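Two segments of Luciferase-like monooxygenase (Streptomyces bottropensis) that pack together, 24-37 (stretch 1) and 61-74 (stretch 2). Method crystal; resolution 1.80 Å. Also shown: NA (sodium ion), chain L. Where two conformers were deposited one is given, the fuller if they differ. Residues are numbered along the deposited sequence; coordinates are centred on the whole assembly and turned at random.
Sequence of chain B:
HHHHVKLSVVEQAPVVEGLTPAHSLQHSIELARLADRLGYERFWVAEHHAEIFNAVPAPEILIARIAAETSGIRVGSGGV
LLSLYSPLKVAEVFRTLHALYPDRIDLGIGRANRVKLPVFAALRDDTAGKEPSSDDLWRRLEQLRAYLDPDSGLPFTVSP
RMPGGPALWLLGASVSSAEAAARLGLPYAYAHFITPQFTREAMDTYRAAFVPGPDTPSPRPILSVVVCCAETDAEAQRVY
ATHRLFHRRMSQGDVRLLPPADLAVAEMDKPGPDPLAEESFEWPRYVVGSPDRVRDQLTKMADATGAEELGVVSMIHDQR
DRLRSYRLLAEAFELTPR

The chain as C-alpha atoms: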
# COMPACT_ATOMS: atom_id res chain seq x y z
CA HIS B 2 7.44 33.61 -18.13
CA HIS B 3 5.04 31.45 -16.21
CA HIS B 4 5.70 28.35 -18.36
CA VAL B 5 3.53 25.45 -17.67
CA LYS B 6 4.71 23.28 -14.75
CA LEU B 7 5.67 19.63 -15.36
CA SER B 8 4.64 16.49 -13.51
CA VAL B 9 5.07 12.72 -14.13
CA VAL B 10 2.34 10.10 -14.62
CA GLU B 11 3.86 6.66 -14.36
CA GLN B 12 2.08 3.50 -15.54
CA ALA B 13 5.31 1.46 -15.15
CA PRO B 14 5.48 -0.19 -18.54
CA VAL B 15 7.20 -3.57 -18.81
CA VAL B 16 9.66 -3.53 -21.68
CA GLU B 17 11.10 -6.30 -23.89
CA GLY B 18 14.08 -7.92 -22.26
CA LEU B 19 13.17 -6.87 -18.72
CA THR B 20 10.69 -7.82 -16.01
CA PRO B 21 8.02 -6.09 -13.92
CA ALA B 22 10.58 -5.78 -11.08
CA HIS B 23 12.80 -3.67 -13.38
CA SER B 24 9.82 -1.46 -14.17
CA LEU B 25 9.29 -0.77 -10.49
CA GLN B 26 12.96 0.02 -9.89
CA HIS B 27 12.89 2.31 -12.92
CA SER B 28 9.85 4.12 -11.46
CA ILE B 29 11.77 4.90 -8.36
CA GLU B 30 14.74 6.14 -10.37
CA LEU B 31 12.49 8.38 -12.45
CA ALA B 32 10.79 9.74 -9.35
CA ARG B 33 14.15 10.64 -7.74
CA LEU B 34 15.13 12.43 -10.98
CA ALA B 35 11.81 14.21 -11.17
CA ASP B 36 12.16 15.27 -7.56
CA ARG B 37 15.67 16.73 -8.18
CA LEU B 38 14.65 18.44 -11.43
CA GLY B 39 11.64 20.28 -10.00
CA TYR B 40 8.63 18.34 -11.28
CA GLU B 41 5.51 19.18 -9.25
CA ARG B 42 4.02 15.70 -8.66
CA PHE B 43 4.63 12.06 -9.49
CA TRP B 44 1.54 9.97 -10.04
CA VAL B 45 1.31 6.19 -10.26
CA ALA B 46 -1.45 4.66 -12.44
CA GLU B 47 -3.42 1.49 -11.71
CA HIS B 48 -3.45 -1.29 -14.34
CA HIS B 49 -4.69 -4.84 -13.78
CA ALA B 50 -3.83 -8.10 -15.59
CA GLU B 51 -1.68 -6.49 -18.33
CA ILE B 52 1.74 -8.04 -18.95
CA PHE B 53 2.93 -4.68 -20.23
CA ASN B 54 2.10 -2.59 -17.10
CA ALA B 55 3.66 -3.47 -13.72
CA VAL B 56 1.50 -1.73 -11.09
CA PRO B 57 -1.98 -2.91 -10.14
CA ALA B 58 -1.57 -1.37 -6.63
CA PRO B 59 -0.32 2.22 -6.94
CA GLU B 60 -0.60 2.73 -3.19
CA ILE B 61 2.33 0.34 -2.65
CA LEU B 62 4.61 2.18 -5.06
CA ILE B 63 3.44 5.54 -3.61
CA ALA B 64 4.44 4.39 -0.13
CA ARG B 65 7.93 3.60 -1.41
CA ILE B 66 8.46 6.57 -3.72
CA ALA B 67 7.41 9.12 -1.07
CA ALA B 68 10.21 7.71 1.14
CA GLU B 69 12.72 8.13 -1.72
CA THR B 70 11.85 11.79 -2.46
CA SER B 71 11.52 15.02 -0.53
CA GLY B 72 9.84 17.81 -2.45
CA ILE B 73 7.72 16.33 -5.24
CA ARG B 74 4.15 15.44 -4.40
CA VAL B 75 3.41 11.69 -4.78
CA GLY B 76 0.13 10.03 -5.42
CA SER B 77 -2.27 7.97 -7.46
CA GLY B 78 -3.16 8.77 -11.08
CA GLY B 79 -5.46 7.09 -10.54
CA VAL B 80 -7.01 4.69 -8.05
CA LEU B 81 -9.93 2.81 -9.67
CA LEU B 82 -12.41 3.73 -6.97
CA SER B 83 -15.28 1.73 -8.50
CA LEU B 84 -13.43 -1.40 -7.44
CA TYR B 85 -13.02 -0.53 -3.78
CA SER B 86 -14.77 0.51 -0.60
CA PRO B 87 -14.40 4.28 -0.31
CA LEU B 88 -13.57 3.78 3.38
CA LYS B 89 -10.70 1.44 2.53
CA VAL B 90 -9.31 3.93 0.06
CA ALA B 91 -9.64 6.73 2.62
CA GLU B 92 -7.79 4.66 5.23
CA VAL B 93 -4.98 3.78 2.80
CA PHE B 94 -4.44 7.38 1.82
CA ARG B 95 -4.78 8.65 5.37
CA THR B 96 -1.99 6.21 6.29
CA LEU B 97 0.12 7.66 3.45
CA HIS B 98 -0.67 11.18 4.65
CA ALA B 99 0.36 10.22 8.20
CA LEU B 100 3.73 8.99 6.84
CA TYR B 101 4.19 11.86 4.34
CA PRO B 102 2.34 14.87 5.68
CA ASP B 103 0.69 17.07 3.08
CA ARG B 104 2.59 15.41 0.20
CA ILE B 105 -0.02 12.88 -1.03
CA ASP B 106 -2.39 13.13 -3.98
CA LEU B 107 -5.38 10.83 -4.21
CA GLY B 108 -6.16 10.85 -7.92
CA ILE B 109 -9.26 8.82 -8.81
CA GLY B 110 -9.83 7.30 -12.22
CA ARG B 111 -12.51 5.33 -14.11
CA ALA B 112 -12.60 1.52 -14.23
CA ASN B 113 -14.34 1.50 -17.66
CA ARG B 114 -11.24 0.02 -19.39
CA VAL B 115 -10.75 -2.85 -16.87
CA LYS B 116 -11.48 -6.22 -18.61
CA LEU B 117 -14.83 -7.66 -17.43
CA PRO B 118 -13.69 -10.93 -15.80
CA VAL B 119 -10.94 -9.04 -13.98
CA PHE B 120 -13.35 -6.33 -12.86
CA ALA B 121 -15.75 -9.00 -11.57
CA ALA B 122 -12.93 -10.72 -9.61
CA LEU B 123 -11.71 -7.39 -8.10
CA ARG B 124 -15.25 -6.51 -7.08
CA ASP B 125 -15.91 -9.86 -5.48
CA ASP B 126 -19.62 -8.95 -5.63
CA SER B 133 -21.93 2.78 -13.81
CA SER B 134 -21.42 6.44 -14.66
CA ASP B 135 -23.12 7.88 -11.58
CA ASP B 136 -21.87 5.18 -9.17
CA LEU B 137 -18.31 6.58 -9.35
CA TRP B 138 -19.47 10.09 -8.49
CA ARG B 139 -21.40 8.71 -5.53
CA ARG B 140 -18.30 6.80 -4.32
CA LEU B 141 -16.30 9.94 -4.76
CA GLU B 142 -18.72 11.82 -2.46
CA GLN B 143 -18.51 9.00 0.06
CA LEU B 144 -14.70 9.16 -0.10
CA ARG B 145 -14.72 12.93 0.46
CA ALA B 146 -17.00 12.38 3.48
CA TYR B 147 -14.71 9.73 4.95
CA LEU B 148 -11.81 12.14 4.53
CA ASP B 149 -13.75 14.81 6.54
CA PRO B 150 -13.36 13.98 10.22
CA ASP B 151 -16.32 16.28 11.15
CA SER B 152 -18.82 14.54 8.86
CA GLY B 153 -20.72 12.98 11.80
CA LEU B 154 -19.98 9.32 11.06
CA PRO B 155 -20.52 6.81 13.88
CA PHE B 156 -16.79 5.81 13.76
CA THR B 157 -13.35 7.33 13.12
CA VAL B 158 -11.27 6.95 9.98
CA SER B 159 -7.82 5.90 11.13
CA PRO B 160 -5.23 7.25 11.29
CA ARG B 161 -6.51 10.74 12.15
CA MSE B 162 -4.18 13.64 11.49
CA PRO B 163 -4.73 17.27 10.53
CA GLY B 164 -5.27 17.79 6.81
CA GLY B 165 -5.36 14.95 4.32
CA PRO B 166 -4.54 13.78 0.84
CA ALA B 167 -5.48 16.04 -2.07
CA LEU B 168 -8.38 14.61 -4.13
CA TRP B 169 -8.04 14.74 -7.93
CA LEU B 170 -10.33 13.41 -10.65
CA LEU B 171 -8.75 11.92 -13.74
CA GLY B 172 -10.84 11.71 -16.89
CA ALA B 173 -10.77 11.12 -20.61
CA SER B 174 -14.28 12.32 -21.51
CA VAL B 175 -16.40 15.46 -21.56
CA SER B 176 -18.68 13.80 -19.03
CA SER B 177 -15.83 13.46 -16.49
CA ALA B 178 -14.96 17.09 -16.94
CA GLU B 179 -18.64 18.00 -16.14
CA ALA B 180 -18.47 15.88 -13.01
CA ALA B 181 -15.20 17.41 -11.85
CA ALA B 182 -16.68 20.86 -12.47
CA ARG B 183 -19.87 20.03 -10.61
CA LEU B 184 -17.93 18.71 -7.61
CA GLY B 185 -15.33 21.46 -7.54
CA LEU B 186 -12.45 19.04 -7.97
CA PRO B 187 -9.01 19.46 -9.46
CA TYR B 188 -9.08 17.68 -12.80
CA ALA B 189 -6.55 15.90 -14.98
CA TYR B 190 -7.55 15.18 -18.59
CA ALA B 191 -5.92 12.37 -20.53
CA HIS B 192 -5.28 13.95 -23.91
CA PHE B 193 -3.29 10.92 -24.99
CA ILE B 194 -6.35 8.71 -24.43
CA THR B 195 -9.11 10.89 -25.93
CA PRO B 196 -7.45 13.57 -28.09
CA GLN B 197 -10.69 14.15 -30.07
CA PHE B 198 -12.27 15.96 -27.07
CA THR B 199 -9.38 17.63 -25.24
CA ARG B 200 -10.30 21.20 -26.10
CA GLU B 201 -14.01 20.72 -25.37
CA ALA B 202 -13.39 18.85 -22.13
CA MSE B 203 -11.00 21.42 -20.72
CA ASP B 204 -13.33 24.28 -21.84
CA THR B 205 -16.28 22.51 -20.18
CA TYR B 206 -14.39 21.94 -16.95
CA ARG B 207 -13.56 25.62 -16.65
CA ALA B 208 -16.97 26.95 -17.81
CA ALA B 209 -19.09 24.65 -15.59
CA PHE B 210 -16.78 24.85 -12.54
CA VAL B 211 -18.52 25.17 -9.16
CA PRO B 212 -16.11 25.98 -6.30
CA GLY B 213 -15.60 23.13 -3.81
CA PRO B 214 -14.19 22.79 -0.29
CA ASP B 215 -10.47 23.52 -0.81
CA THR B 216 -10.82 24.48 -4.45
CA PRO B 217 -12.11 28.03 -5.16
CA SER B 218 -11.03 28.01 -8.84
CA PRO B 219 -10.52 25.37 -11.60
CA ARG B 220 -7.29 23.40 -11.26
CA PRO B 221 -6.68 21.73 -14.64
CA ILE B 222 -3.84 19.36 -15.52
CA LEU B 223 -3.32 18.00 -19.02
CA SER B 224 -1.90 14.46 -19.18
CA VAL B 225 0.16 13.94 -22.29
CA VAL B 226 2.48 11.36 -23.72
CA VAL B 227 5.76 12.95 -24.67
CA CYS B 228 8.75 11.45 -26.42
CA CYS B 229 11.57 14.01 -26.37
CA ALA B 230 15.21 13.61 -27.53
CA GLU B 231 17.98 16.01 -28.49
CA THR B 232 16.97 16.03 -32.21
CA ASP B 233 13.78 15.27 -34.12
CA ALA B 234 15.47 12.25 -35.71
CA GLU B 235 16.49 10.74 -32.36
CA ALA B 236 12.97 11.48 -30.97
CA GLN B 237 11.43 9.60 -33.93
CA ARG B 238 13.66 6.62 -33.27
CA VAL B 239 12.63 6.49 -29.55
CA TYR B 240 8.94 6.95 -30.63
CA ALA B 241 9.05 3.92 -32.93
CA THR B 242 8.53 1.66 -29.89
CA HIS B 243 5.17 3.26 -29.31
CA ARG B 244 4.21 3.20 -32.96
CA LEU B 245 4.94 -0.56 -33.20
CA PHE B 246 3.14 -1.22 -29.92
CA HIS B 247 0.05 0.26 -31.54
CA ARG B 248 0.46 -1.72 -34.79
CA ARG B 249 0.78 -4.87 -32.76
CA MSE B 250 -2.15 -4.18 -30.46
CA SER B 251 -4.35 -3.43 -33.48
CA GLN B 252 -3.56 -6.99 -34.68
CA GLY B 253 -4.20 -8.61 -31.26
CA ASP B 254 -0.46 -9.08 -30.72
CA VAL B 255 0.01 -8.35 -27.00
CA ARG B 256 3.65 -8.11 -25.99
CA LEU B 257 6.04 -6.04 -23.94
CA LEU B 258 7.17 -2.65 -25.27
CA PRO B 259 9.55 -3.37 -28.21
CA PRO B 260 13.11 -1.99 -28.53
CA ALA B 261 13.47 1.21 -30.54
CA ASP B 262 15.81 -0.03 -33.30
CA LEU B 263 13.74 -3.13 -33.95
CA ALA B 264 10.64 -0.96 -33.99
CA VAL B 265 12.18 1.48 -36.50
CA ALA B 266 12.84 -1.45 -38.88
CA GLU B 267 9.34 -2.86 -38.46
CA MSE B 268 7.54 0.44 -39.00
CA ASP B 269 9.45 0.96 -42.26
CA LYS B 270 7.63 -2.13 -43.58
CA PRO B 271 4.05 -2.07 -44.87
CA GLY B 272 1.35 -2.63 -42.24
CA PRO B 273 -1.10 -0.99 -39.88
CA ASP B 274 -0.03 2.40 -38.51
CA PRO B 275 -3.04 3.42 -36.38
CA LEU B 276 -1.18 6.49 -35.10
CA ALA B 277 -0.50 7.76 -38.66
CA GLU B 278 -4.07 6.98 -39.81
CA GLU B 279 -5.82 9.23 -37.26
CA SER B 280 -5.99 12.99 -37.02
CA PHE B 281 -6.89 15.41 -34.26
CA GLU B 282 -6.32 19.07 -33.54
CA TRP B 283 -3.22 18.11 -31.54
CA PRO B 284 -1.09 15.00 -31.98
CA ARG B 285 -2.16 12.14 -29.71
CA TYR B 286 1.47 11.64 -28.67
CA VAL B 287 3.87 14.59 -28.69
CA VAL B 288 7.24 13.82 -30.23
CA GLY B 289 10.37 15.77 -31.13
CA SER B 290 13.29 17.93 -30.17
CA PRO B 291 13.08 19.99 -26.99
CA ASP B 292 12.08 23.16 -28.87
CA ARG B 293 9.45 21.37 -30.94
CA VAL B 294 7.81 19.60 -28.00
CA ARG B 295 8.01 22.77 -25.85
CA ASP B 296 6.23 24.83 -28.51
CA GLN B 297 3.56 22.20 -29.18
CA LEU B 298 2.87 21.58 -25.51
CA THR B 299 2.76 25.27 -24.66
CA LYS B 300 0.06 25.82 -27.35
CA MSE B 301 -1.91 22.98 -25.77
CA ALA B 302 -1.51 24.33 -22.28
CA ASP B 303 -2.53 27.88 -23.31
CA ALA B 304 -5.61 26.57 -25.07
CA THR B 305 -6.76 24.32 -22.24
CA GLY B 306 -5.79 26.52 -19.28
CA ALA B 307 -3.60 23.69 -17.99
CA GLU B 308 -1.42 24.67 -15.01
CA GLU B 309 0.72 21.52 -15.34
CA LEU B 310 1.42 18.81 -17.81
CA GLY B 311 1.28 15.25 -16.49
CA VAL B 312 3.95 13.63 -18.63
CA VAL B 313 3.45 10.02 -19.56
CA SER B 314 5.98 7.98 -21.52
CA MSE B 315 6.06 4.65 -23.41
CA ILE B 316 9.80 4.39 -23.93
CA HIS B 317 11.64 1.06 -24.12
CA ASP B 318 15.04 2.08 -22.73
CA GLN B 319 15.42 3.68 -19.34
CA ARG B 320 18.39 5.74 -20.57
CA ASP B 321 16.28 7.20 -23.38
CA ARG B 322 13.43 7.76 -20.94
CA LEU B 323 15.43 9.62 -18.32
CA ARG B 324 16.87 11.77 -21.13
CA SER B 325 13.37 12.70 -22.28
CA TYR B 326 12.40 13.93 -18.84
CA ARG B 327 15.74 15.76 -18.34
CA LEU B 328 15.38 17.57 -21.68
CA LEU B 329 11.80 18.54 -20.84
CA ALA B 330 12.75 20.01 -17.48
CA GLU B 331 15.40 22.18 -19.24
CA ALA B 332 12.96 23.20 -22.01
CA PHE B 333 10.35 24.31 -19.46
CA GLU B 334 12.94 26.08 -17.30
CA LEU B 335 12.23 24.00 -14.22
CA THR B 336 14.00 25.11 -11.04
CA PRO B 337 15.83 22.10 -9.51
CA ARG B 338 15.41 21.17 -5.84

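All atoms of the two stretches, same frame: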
# COMPACT_ATOMS: atom_id res chain seq x y z
N SER B 24 10.72 -2.58 -13.98
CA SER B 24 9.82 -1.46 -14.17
C SER B 24 9.65 -0.70 -12.89
O SER B 24 9.71 0.55 -12.86
CB SER B 24 8.44 -1.94 -14.65
OG SER B 24 8.54 -2.63 -15.89
N LEU B 25 9.44 -1.43 -11.78
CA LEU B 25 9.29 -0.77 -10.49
C LEU B 25 10.54 -0.00 -10.06
O LEU B 25 10.46 1.12 -9.55
CB LEU B 25 8.85 -1.78 -9.39
CG LEU B 25 7.59 -2.58 -9.71
CD1 LEU B 25 7.21 -3.46 -8.54
CD2 LEU B 25 6.42 -1.70 -10.11
N GLN B 26 11.70 -0.63 -10.22
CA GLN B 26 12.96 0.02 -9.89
C GLN B 26 13.14 1.27 -10.76
O GLN B 26 13.57 2.33 -10.29
CB GLN B 26 14.16 -0.97 -10.05
CG GLN B 26 14.21 -2.08 -8.97
CD GLN B 26 14.14 -1.52 -7.55
OE1 GLN B 26 14.90 -0.62 -7.21
NE2 GLN B 26 13.18 -2.01 -6.75
N HIS B 27 12.80 1.15 -12.03
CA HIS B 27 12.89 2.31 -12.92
C HIS B 27 11.95 3.43 -12.54
O HIS B 27 12.28 4.62 -12.76
CB HIS B 27 12.69 1.89 -14.35
CG HIS B 27 13.84 1.15 -14.91
ND1 HIS B 27 13.72 0.26 -15.94
CD2 HIS B 27 15.15 1.12 -14.53
CE1 HIS B 27 14.88 -0.32 -16.17
NE2 HIS B 27 15.78 0.21 -15.36
N SER B 28 10.81 3.09 -11.94
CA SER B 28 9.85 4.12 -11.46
C SER B 28 10.44 4.91 -10.37
O SER B 28 10.35 6.14 -10.34
CB SER B 28 8.55 3.47 -10.95
OG SER B 28 7.86 2.86 -12.01
N ILE B 29 11.09 4.22 -9.46
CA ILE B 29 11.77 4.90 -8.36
C ILE B 29 12.89 5.83 -8.83
O ILE B 29 12.99 6.98 -8.38
CB ILE B 29 12.33 3.84 -7.37
CG1 ILE B 29 11.18 3.07 -6.75
CG2 ILE B 29 13.18 4.49 -6.30
CD1 ILE B 29 11.59 1.79 -6.02
N GLU B 30 13.69 5.35 -9.78
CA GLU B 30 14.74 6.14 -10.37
C GLU B 30 14.20 7.40 -11.06
O GLU B 30 14.72 8.53 -10.87
CB GLU B 30 15.51 5.33 -11.40
CG GLU B 30 16.80 6.04 -11.81
CD GLU B 30 17.69 5.24 -12.76
OE1 GLU B 30 17.23 4.20 -13.32
OE2 GLU B 30 18.86 5.70 -12.96
N LEU B 31 13.12 7.24 -11.78
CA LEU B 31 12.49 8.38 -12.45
C LEU B 31 11.93 9.36 -11.45
O LEU B 31 12.07 10.58 -11.62
CB LEU B 31 11.43 7.92 -13.43
CG LEU B 31 10.67 9.02 -14.15
CD1 LEU B 31 11.59 9.90 -14.97
CD2 LEU B 31 9.58 8.40 -15.03
N ALA B 32 11.32 8.87 -10.38
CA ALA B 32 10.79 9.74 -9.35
C ALA B 32 11.89 10.56 -8.64
O ALA B 32 11.70 11.72 -8.38
CB ALA B 32 10.01 8.94 -8.33
N ARG B 33 13.01 9.92 -8.33
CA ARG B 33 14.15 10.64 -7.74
C ARG B 33 14.65 11.74 -8.68
O ARG B 33 14.88 12.88 -8.27
CB ARG B 33 15.28 9.67 -7.42
CG ARG B 33 15.03 8.73 -6.26
CD ARG B 33 16.33 7.93 -6.10
NE ARG B 33 16.29 6.84 -5.16
CZ ARG B 33 16.46 5.56 -5.48
NH1 ARG B 33 16.64 5.21 -6.75
NH2 ARG B 33 16.43 4.64 -4.54
N LEU B 34 14.74 11.42 -9.97
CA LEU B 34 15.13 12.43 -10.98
C LEU B 34 14.14 13.57 -11.03
O LEU B 34 14.53 14.75 -10.97
CB LEU B 34 15.32 11.79 -12.33
CG LEU B 34 15.72 12.75 -13.46
CD1 LEU B 34 17.10 13.38 -13.16
CD2 LEU B 34 15.77 12.03 -14.76
N ALA B 35 12.86 13.22 -11.11
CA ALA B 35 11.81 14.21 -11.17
C ALA B 35 11.79 15.09 -9.94
O ALA B 35 11.57 16.32 -10.03
CB ALA B 35 10.47 13.52 -11.39
N ASP B 36 12.06 14.50 -8.78
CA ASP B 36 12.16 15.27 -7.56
C ASP B 36 13.30 16.30 -7.68
O ASP B 36 13.08 17.51 -7.45
CB ASP B 36 12.42 14.30 -6.38
CG ASP B 36 12.37 14.96 -5.01
OD1 ASP B 36 11.55 15.84 -4.77
OD2 ASP B 36 13.12 14.48 -4.13
N ARG B 37 14.47 15.84 -8.05
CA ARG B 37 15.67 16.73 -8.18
C ARG B 37 15.46 17.82 -9.22
O ARG B 37 15.92 18.93 -9.03
CB ARG B 37 16.89 15.91 -8.56
CG ARG B 37 17.37 15.08 -7.36
CD ARG B 37 18.70 14.43 -7.57
NE ARG B 37 18.83 13.78 -8.89
CZ ARG B 37 18.49 12.50 -9.14
NH1 ARG B 37 18.01 11.70 -8.18
NH2 ARG B 37 18.66 12.00 -10.36
N ILE B 61 1.08 0.98 -3.11
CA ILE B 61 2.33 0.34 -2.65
C ILE B 61 3.55 1.07 -3.21
O ILE B 61 4.50 1.39 -2.45
CB ILE B 61 2.39 -1.15 -3.08
CG1 ILE B 61 1.23 -1.93 -2.44
CG2 ILE B 61 3.76 -1.74 -2.72
CD1 ILE B 61 1.21 -1.90 -0.92
N LEU B 62 3.52 1.42 -4.49
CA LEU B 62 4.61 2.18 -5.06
C LEU B 62 4.67 3.64 -4.52
O LEU B 62 5.73 4.17 -4.33
CB LEU B 62 4.51 2.16 -6.60
CG LEU B 62 5.78 2.51 -7.37
CD1 LEU B 62 6.95 1.63 -7.02
CD2 LEU B 62 5.57 2.52 -8.88
N ILE B 63 3.50 4.24 -4.25
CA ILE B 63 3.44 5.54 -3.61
C ILE B 63 4.13 5.51 -2.25
O ILE B 63 4.95 6.39 -1.92
CB ILE B 63 1.99 6.04 -3.49
CG1 ILE B 63 1.41 6.27 -4.89
CG2 ILE B 63 1.93 7.30 -2.66
CD1 ILE B 63 -0.07 6.24 -4.91
N ALA B 64 3.84 4.51 -1.46
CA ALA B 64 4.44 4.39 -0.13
C ALA B 64 5.97 4.35 -0.21
O ALA B 64 6.67 4.92 0.64
CB ALA B 64 3.90 3.13 0.53
N ARG B 65 6.49 3.68 -1.22
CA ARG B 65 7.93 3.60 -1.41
C ARG B 65 8.51 4.90 -1.96
O ARG B 65 9.50 5.41 -1.46
CB ARG B 65 8.27 2.45 -2.32
CG ARG B 65 9.75 2.36 -2.73
CD ARG B 65 10.67 2.26 -1.51
NE ARG B 65 12.05 2.09 -1.95
CZ ARG B 65 12.55 1.00 -2.51
NH1 ARG B 65 11.85 -0.11 -2.59
NH2 ARG B 65 13.80 1.02 -2.99
N ILE B 66 7.90 5.40 -3.03
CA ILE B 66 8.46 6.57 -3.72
C ILE B 66 8.45 7.82 -2.86
O ILE B 66 9.38 8.61 -2.93
CB ILE B 66 7.75 6.82 -5.08
CG1 ILE B 66 8.19 5.72 -6.07
CG2 ILE B 66 8.01 8.24 -5.58
CD1 ILE B 66 7.49 5.74 -7.39
N ALA B 67 7.43 7.98 -2.01
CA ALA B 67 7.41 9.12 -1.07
C ALA B 67 8.56 9.06 -0.08
O ALA B 67 9.06 10.11 0.36
CB ALA B 67 6.10 9.21 -0.37
N ALA B 68 9.01 7.87 0.27
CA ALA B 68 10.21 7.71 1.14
C ALA B 68 11.52 8.01 0.44
O ALA B 68 12.54 8.24 1.09
CB ALA B 68 10.27 6.28 1.70
N GLU B 69 11.52 7.95 -0.90
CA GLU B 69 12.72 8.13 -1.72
C GLU B 69 12.88 9.57 -2.24
O GLU B 69 13.84 9.86 -2.94
CB GLU B 69 12.65 7.20 -2.92
CG GLU B 69 12.61 5.74 -2.59
CD GLU B 69 13.98 5.17 -2.27
OE1 GLU B 69 14.98 5.88 -2.51
OE2 GLU B 69 14.04 4.03 -1.75
N THR B 70 11.92 10.44 -1.92
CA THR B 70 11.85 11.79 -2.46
C THR B 70 11.48 12.75 -1.35
O THR B 70 10.99 12.35 -0.31
CB THR B 70 10.78 11.89 -3.57
OG1 THR B 70 9.53 11.44 -3.05
CG2 THR B 70 11.15 11.07 -4.76
N SER B 71 11.74 14.03 -1.57
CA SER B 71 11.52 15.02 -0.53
C SER B 71 10.57 16.11 -0.88
O SER B 71 9.83 16.56 -0.01
CB SER B 71 12.86 15.69 -0.14
OG SER B 71 13.75 14.70 0.33
N GLY B 72 10.64 16.62 -2.10
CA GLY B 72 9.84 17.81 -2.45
C GLY B 72 8.63 17.56 -3.35
O GLY B 72 7.60 18.17 -3.20
N ILE B 73 8.80 16.68 -4.31
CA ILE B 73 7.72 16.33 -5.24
C ILE B 73 6.54 15.76 -4.49
O ILE B 73 6.70 14.98 -3.54
CB ILE B 73 8.28 15.37 -6.31
CG1 ILE B 73 7.37 15.31 -7.56
CG2 ILE B 73 8.54 13.98 -5.75
CD1 ILE B 73 8.09 14.69 -8.73
N ARG B 74 5.33 16.11 -4.90
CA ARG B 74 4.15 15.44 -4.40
C ARG B 74 4.08 14.03 -5.03
O ARG B 74 4.67 13.80 -6.09
CB ARG B 74 2.89 16.22 -4.75
CG ARG B 74 2.84 17.62 -4.08
CD ARG B 74 1.52 18.32 -4.36
NE ARG B 74 0.43 17.59 -3.74
CZ ARG B 74 0.12 17.63 -2.43
NH1 ARG B 74 0.76 18.45 -1.60
NH2 ARG B 74 -0.82 16.86 -1.96
NA NA L . 8.84 2.10 -14.89
O HOH W 1 12.97 -2.31 -3.85
O HOH W 2 15.58 -0.58 -4.45
O HOH W 3 14.80 12.23 -4.55
O HOH W 4 9.42 0.97 -17.52

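How does the helical part of stretch 2 begin its contact with the helix of stretch 1? Leu 62 points its CA-to-CB bond toward the other helix and, with chi1 t and chi2 p, spreads its two methyls over it. Its CD2 lies 3.8 Å from Ser 28 CB, and its CD1 4.5 Å from Ile 29 CG1. The small Ser 28, itself directed toward stretch 2, leaves room for this leucine between helices whose axes approach to 9.8 Å at 43°.

What does a charged residue do at Arg 65? Its guanidinium lays one face over a methyl, with CZ 3.7 Å from Ile 29 CD1, so the flat group covers an apolar side chain while its edge remains free for polar partners. Arg 65 NE donates to Glu 69 OE2 at 2.8 Å, a salt bridge within stretch 2 between residues four apart in sequence, and two waters link the guanidinium to the amide of Gln 26.

Where do the helices pack most tightly? Ile 66 sets CG2 3.5 Å from Ala 32 CB and CG1 4.1 Å from Ile 29 CG1; alanine's single methyl allows this close, buried approach. Glu 69 then joins the two stretches electrostatically: while OE2 holds Arg 65, OE1 accepts from Arg 33 NH2 at 2.8 Å, completing a salt bridge across the contact.

How is the loop after the helix secured? Thr 70 rests CG2 3.7 Å from Ala 32 O, while its OG1 donates to Ile 66 O at 2.8 Å. The buried carboxylate of Asp 36 then gathers three successive backbone amides: OD2 accepts from Ser 71 N, and OD1 from both Gly 72 N and Ile 73 N, each at 2.9 Å. A short, charged side chain suits this cluster of donors. Ile 73 closes the contact, its CD1 3.8 Å from Ala 35 CB.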